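Local coordinates for lipoprotein (Colwellia psychrerythraea, PDB 3O0Y), which is of unknown function but, as a putative lipoprotein of the DUF885 family, may be related to the metallopeptidases of clan MA, at residues Leu194-Thr199 and Arg545-Pro550; Ser317-Glu322 and Gly496-Glu501; Val510-His515 and Gln552-Lys557; Ser526-Gln531 and Ala541-Tyr546. One frame throughout, in Å; residues are numbered along the deposited sequence.

In the fold
Contacts 1, 3 and 4 cluster in one largely helical region, their centres 11 to 13 Å apart, and all three touch the same bound sulfate. Contacts 1 and 4 share Arg545 and Tyr546 on helix 536-548. Contact 3 joins them through two probable hydrogen bonds: His515 NE2 lies 2.7 Å from Tyr546 O, and Gln552 OE1 lies 2.9 Å from Arg545 NH1. Contact 2 stands farther off, its centre about 29 Å from that of contact 1, yet it shares helix 491-515 with contact 3 and is tied to it by the salt bridge between Glu501 OE2 and Lys557 NZ (2.7 Å). Sulfate probably came from the crystallisation liquor, so it may mark an anion-binding pocket but is not evidence of a natural ligand.

Contact 1: Leu194-Thr199 and Arg545-Pro550; sequences LPSKVT and RYMAWP. With SO4 (sulfate ion), chain D.
Thr199 and Ala548 bring the two backbones closest, 6.7 Å from CA to CA, where the start of helix 197-210 faces the last turn of helix 536-548. Ser196 occupies the N-cap position of the first helix, and Trp549 is the first residue to leave helical geometry after the second, so a helix beginning meets a helix end in this largely helical fold. Met547 carries the contact almost alone. Its CG lies anti to the carbonyl carbon (chi1 -70°), and a bend at chi3 (53°) turns the terminal methyl among three side chains. Met547 CE comes 3.4 Å from Ser196 OG, and it lies 4.0 Å from Val198 CG1, the valine and methionine side chains crossing at about a right angle. Thr199 runs past Met547 in the opposite sense, with Thr199 OG1 4.1 Å from Met547 CE. The contact is mostly buried, and Arg521 of helix 521-532 also touches both Val198 and Met547. From the same helix turn Arg545 extends to the bound sulfate, which Tyr556, Arg504 and Arg507 also hold. Sulfate O4 lies at the guanidinium edge, in its plane: Arg545 NH2 donates to sulfate O4 at 2.7 Å (156°), and Arg545 NH1 adds a weak bond to O4 at 3.2 Å.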
loop_
_atom_site.group_PDB
_atom_site.type_symbol
_atom_site.label_atom_id
_atom_site.label_comp_id
_atom_site.label_asym_id
_atom_site.label_seq_id
_atom_site.Cartn_x
_atom_site.Cartn_y
_atom_site.Cartn_z
ATOM N N LEU A 194 -4.141 11.402 -19.827
ATOM C CA LEU A 194 -4.501 9.993 -19.959
ATOM C C LEU A 194 -3.326 9.067 -19.854
ATOM O O LEU A 194 -2.225 9.478 -19.974
ATOM C CB LEU A 194 -5.294 9.696 -21.228
ATOM C CG LEU A 194 -4.967 10.253 -22.604
ATOM C CD1 LEU A 194 -3.581 10.753 -22.725
ATOM C CD2 LEU A 194 -5.408 9.174 -23.646
ATOM N N PRO A 195 -3.601 7.793 -19.630
ATOM C CA PRO A 195 -2.466 6.920 -19.317
ATOM C C PRO A 195 -1.595 6.703 -20.562
ATOM O O PRO A 195 -2.071 6.858 -21.704
ATOM C CB PRO A 195 -3.152 5.630 -18.858
ATOM C CG PRO A 195 -4.568 6.050 -18.517
ATOM C CD PRO A 195 -4.875 7.056 -19.554
ATOM N N SER A 196 -0.354 6.276 -20.358
ATOM C CA SER A 196 0.431 5.711 -21.406
ATOM C C SER A 196 -0.272 4.504 -22.015
ATOM O O SER A 196 -1.170 3.887 -21.408
ATOM C CB SER A 196 1.807 5.300 -20.976
ATOM O OG SER A 196 1.703 4.105 -20.188
ATOM N N LYS A 197 0.125 4.188 -23.255
ATOM C CA LYS A 197 -0.430 3.010 -23.945
ATOM C C LYS A 197 -0.263 1.740 -23.135
ATOM O O LYS A 197 -1.199 0.981 -22.973
ATOM C CB LYS A 197 0.217 2.830 -25.324
ATOM C CG LYS A 197 -0.222 3.903 -26.349
ATOM C CD LYS A 197 0.380 3.694 -27.768
ATOM C CE LYS A 197 0.154 4.901 -28.714
ATOM N NZ LYS A 197 -1.320 5.269 -28.945
ATOM N N VAL A 198 0.921 1.557 -22.559
ATOM C CA VAL A 198 1.230 0.404 -21.729
ATOM C C VAL A 198 0.261 0.292 -20.529
ATOM O O VAL A 198 -0.205 -0.830 -20.187
ATOM C CB VAL A 198 2.726 0.408 -21.355
ATOM C CG1 VAL A 198 3.015 -0.537 -20.143
ATOM C CG2 VAL A 198 3.623 -0.021 -22.531
ATOM N N THR A 199 0.014 1.408 -19.864
ATOM C CA THR A 199 -0.852 1.419 -18.675
ATOM C C THR A 199 -2.280 1.115 -19.091
ATOM O O THR A 199 -2.922 0.261 -18.496
ATOM C CB THR A 199 -0.819 2.762 -17.945
ATOM O OG1 THR A 199 0.531 3.016 -17.536
ATOM C CG2 THR A 199 -1.787 2.793 -16.719
ATOM N N ARG A 545 4.029 -0.674 -12.592
ATOM C CA ARG A 545 3.479 -0.135 -11.353
ATOM C C ARG A 545 3.995 1.312 -11.165
ATOM O O ARG A 545 3.197 2.204 -10.859
ATOM C CB ARG A 545 3.914 -1.009 -10.151
ATOM C CG ARG A 545 3.865 -0.335 -8.815
ATOM C CD ARG A 545 4.373 -1.288 -7.722
ATOM N NE ARG A 545 4.738 -0.571 -6.528
ATOM C CZ ARG A 545 5.086 -1.179 -5.412
ATOM N NH1 ARG A 545 5.443 -0.468 -4.378
ATOM N NH2 ARG A 545 5.102 -2.507 -5.377
ATOM N N TYR A 546 5.291 1.525 -11.310
ATOM C CA TYR A 546 5.897 2.859 -11.021
ATOM C C TYR A 546 5.333 3.882 -11.969
ATOM O O TYR A 546 5.088 5.063 -11.626
ATOM C CB TYR A 546 7.416 2.857 -11.089
ATOM C CG TYR A 546 8.058 1.804 -10.195
ATOM C CD1 TYR A 546 7.437 1.297 -9.084
ATOM C CD2 TYR A 546 9.264 1.278 -10.542
ATOM C CE1 TYR A 546 8.061 0.294 -8.344
ATOM C CE2 TYR A 546 9.883 0.273 -9.791
ATOM C CZ TYR A 546 9.271 -0.213 -8.744
ATOM O OH TYR A 546 9.939 -1.259 -8.060
ATOM N N MET A 547 5.084 3.420 -13.182
ATOM C CA MET A 547 4.498 4.284 -14.240
ATOM C C MET A 547 3.071 4.731 -13.854
ATOM O O MET A 547 2.707 5.852 -14.100
ATOM C CB MET A 547 4.473 3.589 -15.603
ATOM C CG MET A 547 5.836 3.374 -16.293
ATOM S SD MET A 547 5.868 2.168 -17.708
ATOM C CE MET A 547 4.504 2.911 -18.709
ATOM N N ALA A 548 2.301 3.872 -13.195
ATOM C CA ALA A 548 0.906 4.158 -12.767
ATOM C C ALA A 548 0.857 4.917 -11.467
ATOM O O ALA A 548 -0.142 5.576 -11.187
ATOM C CB ALA A 548 0.104 2.815 -12.589
ATOM N N TRP A 549 1.888 4.749 -10.622
ATOM C CA TRP A 549 1.974 5.337 -9.263
ATOM C C TRP A 549 3.192 6.234 -9.059
ATOM O O TRP A 549 4.021 5.991 -8.212
ATOM C CB TRP A 549 2.046 4.239 -8.199
ATOM C CG TRP A 549 0.885 3.376 -8.047
ATOM C CD1 TRP A 549 -0.378 3.557 -8.542
ATOM C CD2 TRP A 549 0.821 2.183 -7.247
ATOM N NE1 TRP A 549 -1.195 2.531 -8.146
ATOM C CE2 TRP A 549 -0.482 1.670 -7.359
ATOM C CE3 TRP A 549 1.749 1.482 -6.478
ATOM C CZ2 TRP A 549 -0.872 0.500 -6.726
ATOM C CZ3 TRP A 549 1.379 0.309 -5.875
ATOM C CH2 TRP A 549 0.064 -0.156 -5.967
ATOM N N PRO A 550 3.360 7.278 -9.876
ATOM C CA PRO A 550 4.501 8.142 -9.696
ATOM C C PRO A 550 4.741 8.633 -8.284
ATOM O O PRO A 550 3.853 9.149 -7.616
ATOM C CB PRO A 550 4.224 9.333 -10.637
ATOM C CG PRO A 550 3.018 9.013 -11.327
ATOM C CD PRO A 550 2.315 7.887 -10.663
HETATM S S SO4 D . 6.439 -3.507 -1.648
HETATM O O1 SO4 D . 7.847 -3.221 -1.260
HETATM O O2 SO4 D . 6.110 -4.818 -1.197
HETATM O O3 SO4 D . 5.470 -2.604 -0.979
HETATM O O4 SO4 D . 6.235 -3.238 -3.047
#

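Contact 2: Ser317-Glu322 and Gly496-Glu501; sequences SGVMNE and GRLQAE
Met320 and Leu498 form the heart of an apolar helix-to-helix contact between helix 302-326 and helix 491-515, its centre about 24 Å from the centre of the chain. Their CA atoms lie 6.8 Å apart, and the side chains slide past each other in opposite directions, with Met320 CG 3.5 Å from Leu498 CB. Beyond CG the methionine bends at chi3 (77°), which takes Met320 CE to the next residue, 3.7 Å from Gln499 N and 3.9 Å from Gln499 CB. Within the mostly helical DUF885 fold this is antiparallel packing: the local axes approach to 10.0 Å at 162°. Val319 meets Leu498 at about a right angle, Val319 CG1 to Leu498 CD1 3.9 Å. Cutting Met320 back to an alanine removes CG, SD and CE and would probably open a gap beside Leu498 CB and the Gln499 backbone. Gln499 leads its amide away, NE2 bonding to Thr532 O. The other branch of Leu498, CD2, lies 3.7 Å above one face of the Arg497 guanidinium, offset toward its rim.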
loop_
_atom_site.group_PDB
_atom_site.type_symbol
_atom_site.label_atom_id
_atom_site.label_comp_id
_atom_site.label_asym_id
_atom_site.label_seq_id
_atom_site.Cartn_x
_atom_site.Cartn_y
_atom_site.Cartn_z
ATOM N N SER A 317 25.401 -2.665 -2.971
ATOM C CA SER A 317 26.064 -3.604 -3.889
ATOM C C SER A 317 27.438 -3.978 -3.381
ATOM O O SER A 317 27.864 -5.188 -3.364
ATOM C CB SER A 317 26.210 -2.961 -5.294
ATOM O OG SER A 317 24.931 -3.102 -5.809
ATOM N N GLY A 318 28.177 -2.953 -2.960
ATOM C CA GLY A 318 29.527 -3.165 -2.436
ATOM C C GLY A 318 29.577 -4.016 -1.193
ATOM O O GLY A 318 30.412 -4.911 -1.061
ATOM N N VAL A 319 28.590 -3.834 -0.336
ATOM C CA VAL A 319 28.457 -4.682 0.838
ATOM C C VAL A 319 28.156 -6.131 0.445
ATOM O O VAL A 319 28.746 -7.081 0.979
ATOM C CB VAL A 319 27.365 -4.138 1.845
ATOM C CG1 VAL A 319 27.163 -5.131 2.971
ATOM C CG2 VAL A 319 27.788 -2.747 2.378
ATOM N N MET A 320 27.137 -6.318 -0.352
ATOM C CA MET A 320 26.763 -7.649 -0.842
ATOM C C MET A 320 27.951 -8.344 -1.512
ATOM O O MET A 320 28.157 -9.512 -1.308
ATOM C CB MET A 320 25.600 -7.518 -1.842
ATOM C CG MET A 320 24.281 -7.110 -1.201
ATOM S SD MET A 320 22.891 -6.790 -2.415
ATOM C CE MET A 320 22.495 -8.555 -2.784
ATOM N N ASN A 321 28.725 -7.624 -2.351
ATOM C CA ASN A 321 29.953 -8.228 -2.936
ATOM C C ASN A 321 30.874 -8.841 -1.896
ATOM O O ASN A 321 31.416 -9.954 -2.073
ATOM C CB ASN A 321 30.642 -7.218 -3.841
ATOM C CG ASN A 321 31.905 -7.765 -4.448
ATOM O OD1 ASN A 321 31.866 -8.672 -5.288
ATOM N ND2 ASN A 321 33.043 -7.119 -4.123
ATOM N N GLU A 322 31.099 -8.153 -0.778
ATOM C CA GLU A 322 31.972 -8.683 0.235
ATOM C C GLU A 322 31.487 -9.989 0.875
ATOM O O GLU A 322 32.245 -10.940 1.103
ATOM C CB GLU A 322 32.190 -7.702 1.383
ATOM C CG GLU A 322 32.893 -6.448 0.998
ATOM C CD GLU A 322 34.279 -6.594 0.481
ATOM O OE1 GLU A 322 34.954 -7.608 0.736
ATOM O OE2 GLU A 322 34.731 -5.608 -0.146
ATOM N N GLY A 496 19.715 -11.919 1.130
ATOM C CA GLY A 496 18.343 -11.649 0.753
ATOM C C GLY A 496 17.806 -10.309 1.334
ATOM O O GLY A 496 17.118 -9.552 0.621
ATOM N N ARG A 497 18.135 -10.025 2.592
ATOM C CA ARG A 497 17.815 -8.761 3.176
ATOM C C ARG A 497 18.453 -7.616 2.424
ATOM O O ARG A 497 17.760 -6.651 2.081
ATOM C CB ARG A 497 18.256 -8.661 4.616
ATOM C CG ARG A 497 18.137 -7.323 5.247
ATOM C CD ARG A 497 18.778 -7.378 6.660
ATOM N NE ARG A 497 20.226 -7.468 6.612
ATOM C CZ ARG A 497 21.088 -6.444 6.689
ATOM N NH1 ARG A 497 20.694 -5.229 6.758
ATOM N NH2 ARG A 497 22.385 -6.656 6.844
ATOM N N LEU A 498 19.742 -7.773 2.115
ATOM C CA LEU A 498 20.457 -6.685 1.428
ATOM C C LEU A 498 19.935 -6.549 -0.010
ATOM O O LEU A 498 19.825 -5.420 -0.494
ATOM C CB LEU A 498 21.964 -6.923 1.469
ATOM C CG LEU A 498 22.557 -6.773 2.882
ATOM C CD1 LEU A 498 23.963 -7.444 2.884
ATOM C CD2 LEU A 498 22.634 -5.305 3.211
ATOM N N GLN A 499 19.566 -7.663 -0.685
ATOM C CA GLN A 499 18.960 -7.599 -1.994
ATOM C C GLN A 499 17.661 -6.805 -1.990
ATOM O O GLN A 499 17.420 -6.015 -2.909
ATOM C CB GLN A 499 18.654 -8.959 -2.525
ATOM C CG GLN A 499 18.143 -8.979 -3.926
ATOM C CD GLN A 499 17.854 -10.417 -4.395
ATOM O OE1 GLN A 499 17.374 -11.256 -3.594
ATOM N NE2 GLN A 499 18.080 -10.680 -5.699
ATOM N N ALA A 500 16.870 -7.000 -0.972
ATOM C CA ALA A 500 15.563 -6.277 -0.805
ATOM C C ALA A 500 15.856 -4.774 -0.552
ATOM O O ALA A 500 15.155 -3.921 -1.048
ATOM C CB ALA A 500 14.754 -6.906 0.311
ATOM N N GLU A 501 16.925 -4.458 0.182
ATOM C CA GLU A 501 17.305 -3.048 0.432
ATOM C C GLU A 501 17.769 -2.374 -0.866
ATOM O O GLU A 501 17.368 -1.244 -1.212
ATOM C CB GLU A 501 18.350 -2.972 1.510
ATOM C CG GLU A 501 18.556 -1.513 1.963
ATOM C CD GLU A 501 19.748 -1.308 2.865
ATOM O OE1 GLU A 501 20.292 -2.300 3.433
ATOM O OE2 GLU A 501 20.074 -0.104 3.111
#

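Contact 3: Val510-His515 and Gln552-Lys557; sequences VDTGLH and QALGYK. With SO4 (sulfate ion), chain D.
Asp511, near the end of helix 491-515, and Ala553, just ahead of Gly555 in the chain, stand 6.6 Å apart at their CA atoms. The side chain of Asp511 reaches across with CG anti to the backbone N (chi1 -173°) and meets Leu554 at about a right angle: Asp511 OD2 lies 3.7 Å from Leu554 CG, and Asp511 CB lies 3.8 Å from Leu554 CD2. Leu554 CD2 also packs against Thr512 CG2. The polar atoms of Asp511 are buried but provided for. OD2 is hydrogen-bonded to Tyr288 OH, while Asp511 OD1 receives a bond of 2.7 Å from a water that in turn accepts from Ala553 N at 3.0 Å, so one water bridges the two segments. In the second segment, Gln552 NE2 donates to Tyr556 OH at 3.1 Å and 170°, with the hydroxyl exactly in the amide plane, and Tyr556 OH donates onward to sulfate O3 at 2.7 Å. A phenylalanine in place of Tyr556 would probably leave sulfate O3 without this donor and Gln552 NE2 without this acceptor. Arg507 makes a cation-pi contact with the Tyr556 ring and, like Arg504 and Arg545, also binds the sulfate. One tyrosine hydroxyl and three arginines converging on a sulfate is a grouping consistent with an anion-binding pocket.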
loop_
_atom_site.group_PDB
_atom_site.type_symbol
_atom_site.label_atom_id
_atom_site.label_comp_id
_atom_site.label_asym_id
_atom_site.label_seq_id
_atom_site.Cartn_x
_atom_site.Cartn_y
_atom_site.Cartn_z
ATOM N N VAL A 510 14.967 4.429 -10.568
ATOM C CA VAL A 510 14.062 4.178 -11.695
ATOM C C VAL A 510 12.774 5.058 -11.654
ATOM O O VAL A 510 12.228 5.411 -12.722
ATOM C CB VAL A 510 13.687 2.656 -11.897
ATOM C CG1 VAL A 510 14.976 1.812 -12.252
ATOM C CG2 VAL A 510 12.941 2.094 -10.720
ATOM N N ASP A 511 12.261 5.395 -10.466
ATOM C CA ASP A 511 11.028 6.211 -10.440
ATOM C C ASP A 511 11.369 7.620 -10.882
ATOM O O ASP A 511 10.689 8.179 -11.748
ATOM C CB ASP A 511 10.413 6.186 -9.036
ATOM C CG ASP A 511 9.059 6.853 -8.968
ATOM O OD1 ASP A 511 8.067 6.201 -9.327
ATOM O OD2 ASP A 511 9.019 8.047 -8.617
ATOM N N THR A 512 12.473 8.165 -10.352
ATOM C CA THR A 512 12.927 9.497 -10.825
ATOM C C THR A 512 13.377 9.403 -12.310
ATOM O O THR A 512 13.220 10.337 -13.089
ATOM C CB THR A 512 14.038 10.054 -9.980
ATOM O OG1 THR A 512 15.142 9.115 -9.873
ATOM C CG2 THR A 512 13.578 10.369 -8.562
ATOM N N GLY A 513 13.976 8.258 -12.666
ATOM C CA GLY A 513 14.385 7.969 -14.076
ATOM C C GLY A 513 13.231 8.146 -15.039
ATOM O O GLY A 513 13.320 8.962 -15.971
ATOM N N LEU A 514 12.193 7.368 -14.832
ATOM C CA LEU A 514 10.983 7.418 -15.665
ATOM C C LEU A 514 10.294 8.773 -15.645
ATOM O O LEU A 514 9.892 9.281 -16.692
ATOM C CB LEU A 514 9.977 6.398 -15.121
ATOM C CG LEU A 514 10.297 4.949 -15.366
ATOM C CD1 LEU A 514 9.493 4.077 -14.338
ATOM C CD2 LEU A 514 10.007 4.503 -16.778
ATOM N N HIS A 515 10.100 9.342 -14.465
ATOM C CA HIS A 515 9.136 10.433 -14.329
ATOM C C HIS A 515 9.757 11.820 -14.488
ATOM O O HIS A 515 9.044 12.782 -14.766
ATOM C CB HIS A 515 8.436 10.317 -12.985
ATOM C CG HIS A 515 7.496 9.138 -12.933
ATOM N ND1 HIS A 515 6.494 8.961 -13.871
ATOM C CD2 HIS A 515 7.460 8.048 -12.132
ATOM C CE1 HIS A 515 5.826 7.860 -13.586
ATOM N NE2 HIS A 515 6.389 7.290 -12.527
ATOM N N GLN A 552 5.412 6.919 -5.535
ATOM C CA GLN A 552 5.071 5.976 -4.461
ATOM C C GLN A 552 6.311 5.148 -4.117
ATOM O O GLN A 552 6.531 4.891 -2.913
ATOM C CB GLN A 552 3.839 5.101 -4.729
ATOM C CG GLN A 552 3.385 4.239 -3.527
ATOM C CD GLN A 552 4.190 3.013 -3.233
ATOM O OE1 GLN A 552 4.734 2.377 -4.144
ATOM N NE2 GLN A 552 4.197 2.567 -1.929
ATOM N N ALA A 553 7.128 4.801 -5.107
ATOM C CA ALA A 553 8.291 3.959 -4.895
ATOM C C ALA A 553 9.371 4.689 -4.156
ATOM O O ALA A 553 10.359 4.069 -3.735
ATOM C CB ALA A 553 8.898 3.476 -6.275
ATOM N N LEU A 554 9.258 6.012 -4.004
ATOM C CA LEU A 554 10.268 6.800 -3.302
ATOM C C LEU A 554 10.189 6.681 -1.760
ATOM O O LEU A 554 11.188 6.890 -1.074
ATOM C CB LEU A 554 10.169 8.265 -3.727
ATOM C CG LEU A 554 10.229 8.538 -5.202
ATOM C CD1 LEU A 554 10.051 10.093 -5.389
ATOM C CD2 LEU A 554 11.506 8.040 -5.905
ATOM N N GLY A 555 9.028 6.294 -1.208
ATOM C CA GLY A 555 8.816 6.326 0.222
ATOM C C GLY A 555 9.691 5.425 1.003
ATOM O O GLY A 555 10.095 5.721 2.173
ATOM N N TYR A 556 9.998 4.307 0.373
ATOM C CA TYR A 556 10.672 3.185 1.046
ATOM C C TYR A 556 12.047 3.661 1.518
ATOM O O TYR A 556 12.359 3.648 2.724
ATOM C CB TYR A 556 10.858 1.986 0.085
ATOM C CG TYR A 556 9.575 1.400 -0.389
ATOM C CD1 TYR A 556 9.029 0.297 0.253
ATOM C CD2 TYR A 556 8.833 1.993 -1.427
ATOM C CE1 TYR A 556 7.819 -0.158 -0.091
ATOM C CE2 TYR A 556 7.624 1.495 -1.785
ATOM C CZ TYR A 556 7.079 0.469 -1.088
ATOM O OH TYR A 556 5.853 -0.024 -1.450
ATOM N N LYS A 557 12.914 4.038 0.584
ATOM C CA LYS A 557 14.245 4.471 0.976
ATOM C C LYS A 557 14.230 5.859 1.624
ATOM O O LYS A 557 15.031 6.112 2.495
ATOM C CB LYS A 557 15.249 4.391 -0.174
ATOM C CG LYS A 557 16.011 3.121 -0.152
ATOM C CD LYS A 557 17.090 3.253 0.947
ATOM C CE LYS A 557 17.781 1.983 1.273
ATOM N NZ LYS A 557 18.928 2.173 2.312
HETATM S S SO4 D . 6.439 -3.507 -1.648
HETATM O O1 SO4 D . 7.847 -3.221 -1.260
HETATM O O2 SO4 D . 6.110 -4.818 -1.197
HETATM O O3 SO4 D . 5.470 -2.604 -0.979
HETATM O O4 SO4 D . 6.235 -3.238 -3.047
HETATM O O HOH W 1 6.332 4.660 -7.982
#

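Contact 4: Ser526-Gln531 and Ala541-Tyr546; sequences SYMSEQ and AEIERY. With SO4 (sulfate ion), chain D.
The van der Waals part of the contact centres on Met528, which projects from helix 521-532 toward helix 536-548; the local axes cross at 134° with a closest approach of 10.9 Å. Met528 CG lies anti to the backbone N (chi1 174°), and the bend at chi3 (-100°) brings the methyl to Tyr546, with the sulfur beside Ile543 and Glu542 and also near the tyrosine hydroxyl. Met528 SD is 4.1 Å from Ile543 CD1 and equally far from Glu542 CB. Met528 CE comes in at the edge of the Tyr546 ring, near its plane, 3.8 Å from Tyr546 CE2 and 3.3 Å from Tyr546 OH. Phe503 of helix 491-515 packs against both Met528 and Tyr546.

Hydrogen bonding belongs to the Tyr546 side. Tyr546 OH donates weakly to Glu542 OE1 at 2.7 Å and is also bonded to Arg507 NE. One face of the Tyr546 ring lies over the preceding helix turn, with Glu542 O 3.1 Å above its centre.

Charge gathers at Glu542, whose OE1 forms a salt bridge with Arg507 NH2. A long pairing joins Glu542 OE1 to Arg545 NH2 (3.8 Å), with the oxygen well out of the guanidinium plane, so only the charges attract.

Glu542 is therefore likely to offset part of the positive charge of two arginines that bind the sulfate, and to act as a second-shell residue steadying Arg507, while Met528 and Ile543 make up an apolar flank beside this polar cluster.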
loop_
_atom_site.group_PDB
_atom_site.type_symbol
_atom_site.label_atom_id
_atom_site.label_comp_id
_atom_site.label_asym_id
_atom_site.label_seq_id
_atom_site.Cartn_x
_atom_site.Cartn_y
_atom_site.Cartn_z
ATOM N N SER A 526 15.660 -2.787 -17.924
ATOM C CA SER A 526 17.042 -3.261 -18.104
ATOM C C SER A 526 17.870 -2.902 -16.893
ATOM O O SER A 526 18.544 -3.756 -16.317
ATOM C CB SER A 526 17.693 -2.621 -19.334
ATOM O OG SER A 526 17.043 -3.079 -20.505
ATOM N N TYR A 527 17.757 -1.647 -16.426
ATOM C CA TYR A 527 18.573 -1.188 -15.272
ATOM C C TYR A 527 18.227 -2.040 -14.050
ATOM O O TYR A 527 19.117 -2.517 -13.317
ATOM C CB TYR A 527 18.325 0.328 -15.009
ATOM C CG TYR A 527 19.110 0.895 -13.853
ATOM C CD1 TYR A 527 20.481 1.148 -13.935
ATOM C CD2 TYR A 527 18.532 0.990 -12.582
ATOM C CE1 TYR A 527 21.193 1.681 -12.837
ATOM C CE2 TYR A 527 19.266 1.361 -11.503
ATOM C CZ TYR A 527 20.558 1.729 -11.610
ATOM O OH TYR A 527 21.203 2.161 -10.489
ATOM N N MET A 528 16.925 -2.122 -13.746
ATOM C CA MET A 528 16.515 -2.798 -12.522
ATOM C C MET A 528 16.913 -4.301 -12.549
ATOM O O MET A 528 17.347 -4.880 -11.516
ATOM C CB MET A 528 15.005 -2.631 -12.247
ATOM C CG MET A 528 14.462 -3.412 -11.060
ATOM S SD MET A 528 12.689 -2.849 -10.570
ATOM C CE MET A 528 12.976 -1.864 -9.285
ATOM N N SER A 529 16.714 -4.939 -13.685
ATOM C CA SER A 529 17.131 -6.327 -13.833
ATOM C C SER A 529 18.624 -6.515 -13.553
ATOM O O SER A 529 19.002 -7.358 -12.684
ATOM C CB SER A 529 16.872 -6.796 -15.275
ATOM O OG SER A 529 15.531 -6.976 -15.374
ATOM N N GLU A 530 19.425 -5.709 -14.231
ATOM C CA GLU A 530 20.893 -5.793 -14.134
ATOM C C GLU A 530 21.397 -5.510 -12.724
ATOM O O GLU A 530 22.319 -6.181 -12.282
ATOM C CB GLU A 530 21.604 -4.839 -15.059
ATOM C CG GLU A 530 21.482 -5.212 -16.518
ATOM C CD GLU A 530 21.923 -4.091 -17.451
ATOM O OE1 GLU A 530 22.609 -3.152 -16.966
ATOM O OE2 GLU A 530 21.593 -4.163 -18.667
ATOM N N GLN A 531 20.760 -4.573 -12.013
ATOM C CA GLN A 531 21.296 -4.161 -10.745
ATOM C C GLN A 531 20.871 -5.156 -9.655
ATOM O O GLN A 531 21.635 -5.401 -8.703
ATOM C CB GLN A 531 20.828 -2.723 -10.389
ATOM C CG GLN A 531 21.455 -1.640 -11.194
ATOM C CD GLN A 531 22.965 -1.621 -11.185
ATOM O OE1 GLN A 531 23.609 -1.783 -10.144
ATOM N NE2 GLN A 531 23.541 -1.465 -12.370
ATOM N N ALA A 541 6.493 -6.010 -14.118
ATOM C CA ALA A 541 5.351 -5.572 -13.314
ATOM C C ALA A 541 5.696 -4.383 -12.412
ATOM O O ALA A 541 4.863 -3.485 -12.225
ATOM C CB ALA A 541 4.789 -6.728 -12.509
ATOM N N GLU A 542 6.908 -4.362 -11.845
ATOM C CA GLU A 542 7.322 -3.255 -11.035
ATOM C C GLU A 542 7.413 -1.958 -11.823
ATOM O O GLU A 542 6.886 -0.893 -11.412
ATOM C CB GLU A 542 8.664 -3.547 -10.389
ATOM C CG GLU A 542 8.654 -4.678 -9.419
ATOM C CD GLU A 542 8.004 -4.347 -8.126
ATOM O OE1 GLU A 542 8.134 -3.193 -7.605
ATOM O OE2 GLU A 542 7.334 -5.262 -7.649
ATOM N N ILE A 543 8.129 -1.993 -12.939
ATOM C CA ILE A 543 8.282 -0.762 -13.740
ATOM C C ILE A 543 6.890 -0.235 -14.189
ATOM O O ILE A 543 6.597 0.953 -14.062
ATOM C CB ILE A 543 9.215 -0.991 -14.988
ATOM C CG1 ILE A 543 10.631 -1.311 -14.520
ATOM C CG2 ILE A 543 9.106 0.247 -16.009
ATOM C CD1 ILE A 543 11.235 -0.380 -13.441
ATOM N N GLU A 544 5.973 -1.119 -14.592
ATOM C CA GLU A 544 4.626 -0.662 -14.954
ATOM C C GLU A 544 3.817 -0.112 -13.767
ATOM O O GLU A 544 3.043 0.807 -13.891
ATOM C CB GLU A 544 3.847 -1.734 -15.726
ATOM C CG GLU A 544 4.611 -2.073 -17.085
ATOM C CD GLU A 544 3.965 -3.104 -17.964
ATOM O OE1 GLU A 544 2.828 -3.530 -17.639
ATOM O OE2 GLU A 544 4.536 -3.408 -19.045
ATOM N N ARG A 545 4.029 -0.674 -12.592
ATOM C CA ARG A 545 3.479 -0.135 -11.353
ATOM C C ARG A 545 3.995 1.312 -11.165
ATOM O O ARG A 545 3.197 2.204 -10.859
ATOM C CB ARG A 545 3.914 -1.009 -10.151
ATOM C CG ARG A 545 3.865 -0.335 -8.815
ATOM C CD ARG A 545 4.373 -1.288 -7.722
ATOM N NE ARG A 545 4.738 -0.571 -6.528
ATOM C CZ ARG A 545 5.086 -1.179 -5.412
ATOM N NH1 ARG A 545 5.443 -0.468 -4.378
ATOM N NH2 ARG A 545 5.102 -2.507 -5.377
ATOM N N TYR A 546 5.291 1.525 -11.310
ATOM C CA TYR A 546 5.897 2.859 -11.021
ATOM C C TYR A 546 5.333 3.882 -11.969
ATOM O O TYR A 546 5.088 5.063 -11.626
ATOM C CB TYR A 546 7.416 2.857 -11.089
ATOM C CG TYR A 546 8.058 1.804 -10.195
ATOM C CD1 TYR A 546 7.437 1.297 -9.084
ATOM C CD2 TYR A 546 9.264 1.278 -10.542
ATOM C CE1 TYR A 546 8.061 0.294 -8.344
ATOM C CE2 TYR A 546 9.883 0.273 -9.791
ATOM C CZ TYR A 546 9.271 -0.213 -8.744
ATOM O OH TYR A 546 9.939 -1.259 -8.060
HETATM S S SO4 D . 6.439 -3.507 -1.648
HETATM O O1 SO4 D . 7.847 -3.221 -1.260
HETATM O O2 SO4 D . 6.110 -4.818 -1.197
HETATM O O3 SO4 D . 5.470 -2.604 -0.979
HETATM O O4 SO4 D . 6.235 -3.238 -3.047
#